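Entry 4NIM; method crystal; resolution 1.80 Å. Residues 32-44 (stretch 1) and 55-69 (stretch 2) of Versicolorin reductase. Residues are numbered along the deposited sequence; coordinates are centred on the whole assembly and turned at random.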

# COMPACT_ATOMS: atom_id res chain seq x y z
N ALA A 32 -9.53 -3.73 -3.31
CA ALA A 32 -10.76 -2.95 -3.30
C ALA A 32 -11.97 -3.90 -3.49
O ALA A 32 -12.92 -3.82 -2.73
CB ALA A 32 -10.75 -1.83 -4.36
N ARG A 33 -11.87 -4.81 -4.45
CA ARG A 33 -12.90 -5.82 -4.66
C ARG A 33 -13.19 -6.65 -3.41
O ARG A 33 -14.35 -6.86 -3.05
CB ARG A 33 -12.52 -6.75 -5.83
CG ARG A 33 -12.67 -6.10 -7.20
CD ARG A 33 -12.78 -7.14 -8.32
NE ARG A 33 -11.50 -7.83 -8.42
CZ ARG A 33 -10.45 -7.40 -9.13
NH1 ARG A 33 -10.55 -6.29 -9.88
NH2 ARG A 33 -9.31 -8.08 -9.11
N LEU A 34 -12.14 -7.13 -2.74
CA LEU A 34 -12.34 -7.90 -1.53
C LEU A 34 -13.03 -7.04 -0.44
O LEU A 34 -13.92 -7.51 0.29
CB LEU A 34 -11.00 -8.44 -1.00
CG LEU A 34 -11.12 -9.25 0.27
CD1 LEU A 34 -11.99 -10.49 0.04
CD2 LEU A 34 -9.76 -9.62 0.83
N PHE A 35 -12.59 -5.79 -0.31
CA PHE A 35 -13.15 -4.88 0.69
C PHE A 35 -14.65 -4.71 0.45
O PHE A 35 -15.42 -4.75 1.38
CB PHE A 35 -12.47 -3.54 0.69
CG PHE A 35 -11.19 -3.50 1.50
CD1 PHE A 35 -10.47 -4.66 1.76
CD2 PHE A 35 -10.73 -2.30 2.01
CE1 PHE A 35 -9.32 -4.61 2.54
CE2 PHE A 35 -9.55 -2.26 2.76
CZ PHE A 35 -8.86 -3.41 3.02
N ALA A 36 -15.04 -4.51 -0.80
CA ALA A 36 -16.47 -4.41 -1.17
C ALA A 36 -17.22 -5.71 -0.86
O ALA A 36 -18.35 -5.70 -0.28
CB ALA A 36 -16.58 -4.04 -2.64
N GLU A 37 -16.62 -6.83 -1.24
CA GLU A 37 -17.20 -8.15 -0.95
C GLU A 37 -17.41 -8.35 0.55
O GLU A 37 -18.34 -9.02 0.96
CB GLU A 37 -16.34 -9.28 -1.54
CG GLU A 37 -16.34 -9.30 -3.07
CD GLU A 37 -15.36 -10.32 -3.69
OE1 GLU A 37 -14.31 -10.64 -3.07
OE2 GLU A 37 -15.63 -10.81 -4.81
N ARG A 38 -16.56 -7.74 1.37
CA ARG A 38 -16.71 -7.83 2.82
C ARG A 38 -17.43 -6.67 3.46
O ARG A 38 -17.33 -6.49 4.67
CB ARG A 38 -15.34 -8.03 3.47
CG ARG A 38 -14.75 -9.38 3.11
CD ARG A 38 -13.42 -9.61 3.81
NE ARG A 38 -12.82 -10.86 3.36
CZ ARG A 38 -11.73 -11.41 3.90
NH1 ARG A 38 -11.14 -10.83 4.93
NH2 ARG A 38 -11.26 -12.55 3.41
N GLY A 39 -18.17 -5.91 2.65
CA GLY A 39 -19.15 -4.96 3.19
C GLY A 39 -18.66 -3.55 3.35
O GLY A 39 -19.28 -2.75 4.05
N ALA A 40 -17.53 -3.20 2.74
CA ALA A 40 -17.09 -1.82 2.87
C ALA A 40 -18.20 -0.90 2.40
O ALA A 40 -18.79 -1.11 1.35
CB ALA A 40 -15.81 -1.59 2.09
N GLN A 41 -18.47 0.13 3.18
CA GLN A 41 -19.41 1.16 2.81
C GLN A 41 -18.93 2.02 1.64
O GLN A 41 -19.68 2.30 0.72
CB GLN A 41 -19.68 2.02 4.03
CG GLN A 41 -20.85 2.97 3.86
CD GLN A 41 -21.19 3.70 5.14
OE1 GLN A 41 -20.98 3.21 6.25
NE2 GLN A 41 -21.75 4.90 4.99
N GLY A 42 -17.67 2.48 1.67
CA GLY A 42 -17.22 3.44 0.69
C GLY A 42 -15.75 3.22 0.42
O GLY A 42 -15.02 2.93 1.31
N LEU A 43 -15.38 3.29 -0.85
CA LEU A 43 -14.04 3.04 -1.30
C LEU A 43 -13.62 4.18 -2.19
O LEU A 43 -14.36 4.62 -3.06
CB LEU A 43 -13.99 1.73 -2.06
CG LEU A 43 -14.25 0.49 -1.20
CD1 LEU A 43 -14.47 -0.72 -2.11
CD2 LEU A 43 -13.10 0.29 -0.19
N VAL A 44 -12.40 4.68 -1.98
CA VAL A 44 -11.81 5.65 -2.87
C VAL A 44 -10.69 4.93 -3.52
O VAL A 44 -9.77 4.43 -2.83
CB VAL A 44 -11.28 6.89 -2.13
CG1 VAL A 44 -10.69 7.89 -3.10
CG2 VAL A 44 -12.41 7.55 -1.36
N ALA A 55 -14.23 1.93 -14.95
CA ALA A 55 -14.64 0.52 -15.00
C ALA A 55 -14.56 -0.13 -13.61
O ALA A 55 -15.51 -0.77 -13.16
CB ALA A 55 -13.81 -0.26 -16.01
N GLN A 56 -13.47 0.06 -12.89
CA GLN A 56 -13.39 -0.50 -11.53
C GLN A 56 -14.45 0.06 -10.60
O GLN A 56 -14.99 -0.69 -9.77
CB GLN A 56 -12.02 -0.29 -10.86
CG GLN A 56 -10.92 -1.17 -11.41
CD GLN A 56 -11.00 -2.65 -11.03
OE1 GLN A 56 -11.40 -3.04 -9.93
NE2 GLN A 56 -10.61 -3.49 -11.95
N ALA A 57 -14.70 1.37 -10.67
CA ALA A 57 -15.68 1.97 -9.76
C ALA A 57 -17.05 1.33 -9.98
O ALA A 57 -17.71 0.97 -9.03
CB ALA A 57 -15.75 3.48 -9.90
N ALA A 58 -17.46 1.18 -11.24
CA ALA A 58 -18.79 0.59 -11.55
C ALA A 58 -18.83 -0.86 -11.05
O ALA A 58 -19.79 -1.28 -10.41
CB ALA A 58 -19.08 0.65 -13.05
N GLY A 59 -17.73 -1.59 -11.25
CA GLY A 59 -17.58 -2.91 -10.67
C GLY A 59 -17.71 -2.94 -9.15
O GLY A 59 -18.30 -3.86 -8.61
N LEU A 60 -17.12 -1.97 -8.45
CA LEU A 60 -17.23 -1.93 -6.99
C LEU A 60 -18.68 -1.65 -6.54
O LEU A 60 -19.18 -2.23 -5.56
CB LEU A 60 -16.28 -0.90 -6.40
CG LEU A 60 -14.80 -1.25 -6.55
CD1 LEU A 60 -13.88 -0.12 -6.11
CD2 LEU A 60 -14.46 -2.54 -5.81
N GLU A 61 -19.34 -0.75 -7.25
CA GLU A 61 -20.74 -0.44 -6.95
C GLU A 61 -21.61 -1.70 -7.09
O GLU A 61 -22.47 -1.93 -6.26
CB GLU A 61 -21.25 0.71 -7.83
CG GLU A 61 -20.51 2.04 -7.59
CD GLU A 61 -21.24 3.00 -6.66
OE1 GLU A 61 -22.38 2.67 -6.24
OE2 GLU A 61 -20.69 4.08 -6.33
N GLU A 62 -21.36 -2.53 -8.10
CA GLU A 62 -22.18 -3.74 -8.28
C GLU A 62 -21.93 -4.73 -7.13
O GLU A 62 -22.78 -5.56 -6.85
CB GLU A 62 -21.96 -4.41 -9.65
N LEU A 63 -20.77 -4.64 -6.45
CA LEU A 63 -20.48 -5.48 -5.27
C LEU A 63 -21.06 -4.89 -3.99
O LEU A 63 -21.02 -5.54 -2.94
CB LEU A 63 -18.96 -5.66 -5.09
CG LEU A 63 -18.29 -6.51 -6.17
CD1 LEU A 63 -16.77 -6.46 -6.02
CD2 LEU A 63 -18.80 -7.95 -6.14
N GLY A 64 -21.56 -3.66 -4.05
CA GLY A 64 -22.20 -3.04 -2.89
C GLY A 64 -21.54 -1.85 -2.24
O GLY A 64 -22.08 -1.32 -1.27
N ALA A 65 -20.38 -1.42 -2.73
CA ALA A 65 -19.68 -0.28 -2.14
C ALA A 65 -19.94 0.98 -2.96
O ALA A 65 -19.94 0.91 -4.18
CB ALA A 65 -18.19 -0.56 -2.13
N LYS A 66 -20.13 2.12 -2.32
CA LYS A 66 -20.06 3.41 -3.06
C LYS A 66 -18.59 3.61 -3.37
O LYS A 66 -17.76 3.35 -2.52
CB LYS A 66 -20.57 4.61 -2.24
N ALA A 67 -18.28 4.00 -4.59
CA ALA A 67 -16.89 4.04 -5.02
C ALA A 67 -16.69 5.38 -5.67
O ALA A 67 -17.57 5.87 -6.37
CB ALA A 67 -16.59 2.89 -5.99
N VAL A 68 -15.55 5.99 -5.39
CA VAL A 68 -15.14 7.23 -5.97
C VAL A 68 -13.81 6.94 -6.61
O VAL A 68 -12.95 6.32 -5.98
CB VAL A 68 -14.95 8.29 -4.87
CG1 VAL A 68 -14.21 9.51 -5.42
CG2 VAL A 68 -16.32 8.66 -4.30
N PHE A 69 -13.63 7.34 -7.87
CA PHE A 69 -12.33 7.21 -8.52
C PHE A 69 -11.63 8.55 -8.66
O PHE A 69 -12.24 9.53 -9.08
CB PHE A 69 -12.46 6.58 -9.88
CG PHE A 69 -11.20 6.68 -10.69
CD1 PHE A 69 -10.09 5.91 -10.35
CD2 PHE A 69 -11.10 7.57 -11.74
CE1 PHE A 69 -8.94 6.00 -11.08
CE2 PHE A 69 -9.94 7.64 -12.47
CZ PHE A 69 -8.87 6.86 -12.13

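Each stretch runs from a helix through a tight turn into a strand, and the two copies of this unit lie side by side: the helix axes cross at -21° with a closest approach of 9.0 Å, and the strands pair in parallel. At this ordinary spacing leucines meet alanines, Ala 36 among them. Its CB points toward the other stretch and meets Leu 63 CB at 3.8 Å and Ala 65 CB at 3.9 Å.

The leucines cover the most surface. Leu 63, though exposed, points toward the other stretch, its CD1 4.1 Å from Glu 37 CG, so the aliphatic part of an acidic side chain serves as apolar cover. Leu 60 reaches inward, with CD1 4.0 Å from Ala 32 CB and 4.1 Å from Leu 43 CD1. Leu 43 thus ties sheet to helices, and its CD1 also packs 3.7 Å from Ala 65 CB.

The same Leu 43 anchors the strands through its backbone. Its N donates to Lys 66 O (2.9 Å) and its O accepts from Val 68 N (3.0 Å), while Lys 66 N donates to Gln 41 O (3.1 Å), the alternating pattern of parallel pairing. Before that strand, Gly 64 closes the helix in a Schellman motif; its positive phi would jam a CB against the preceding carbonyl, a place for glycine.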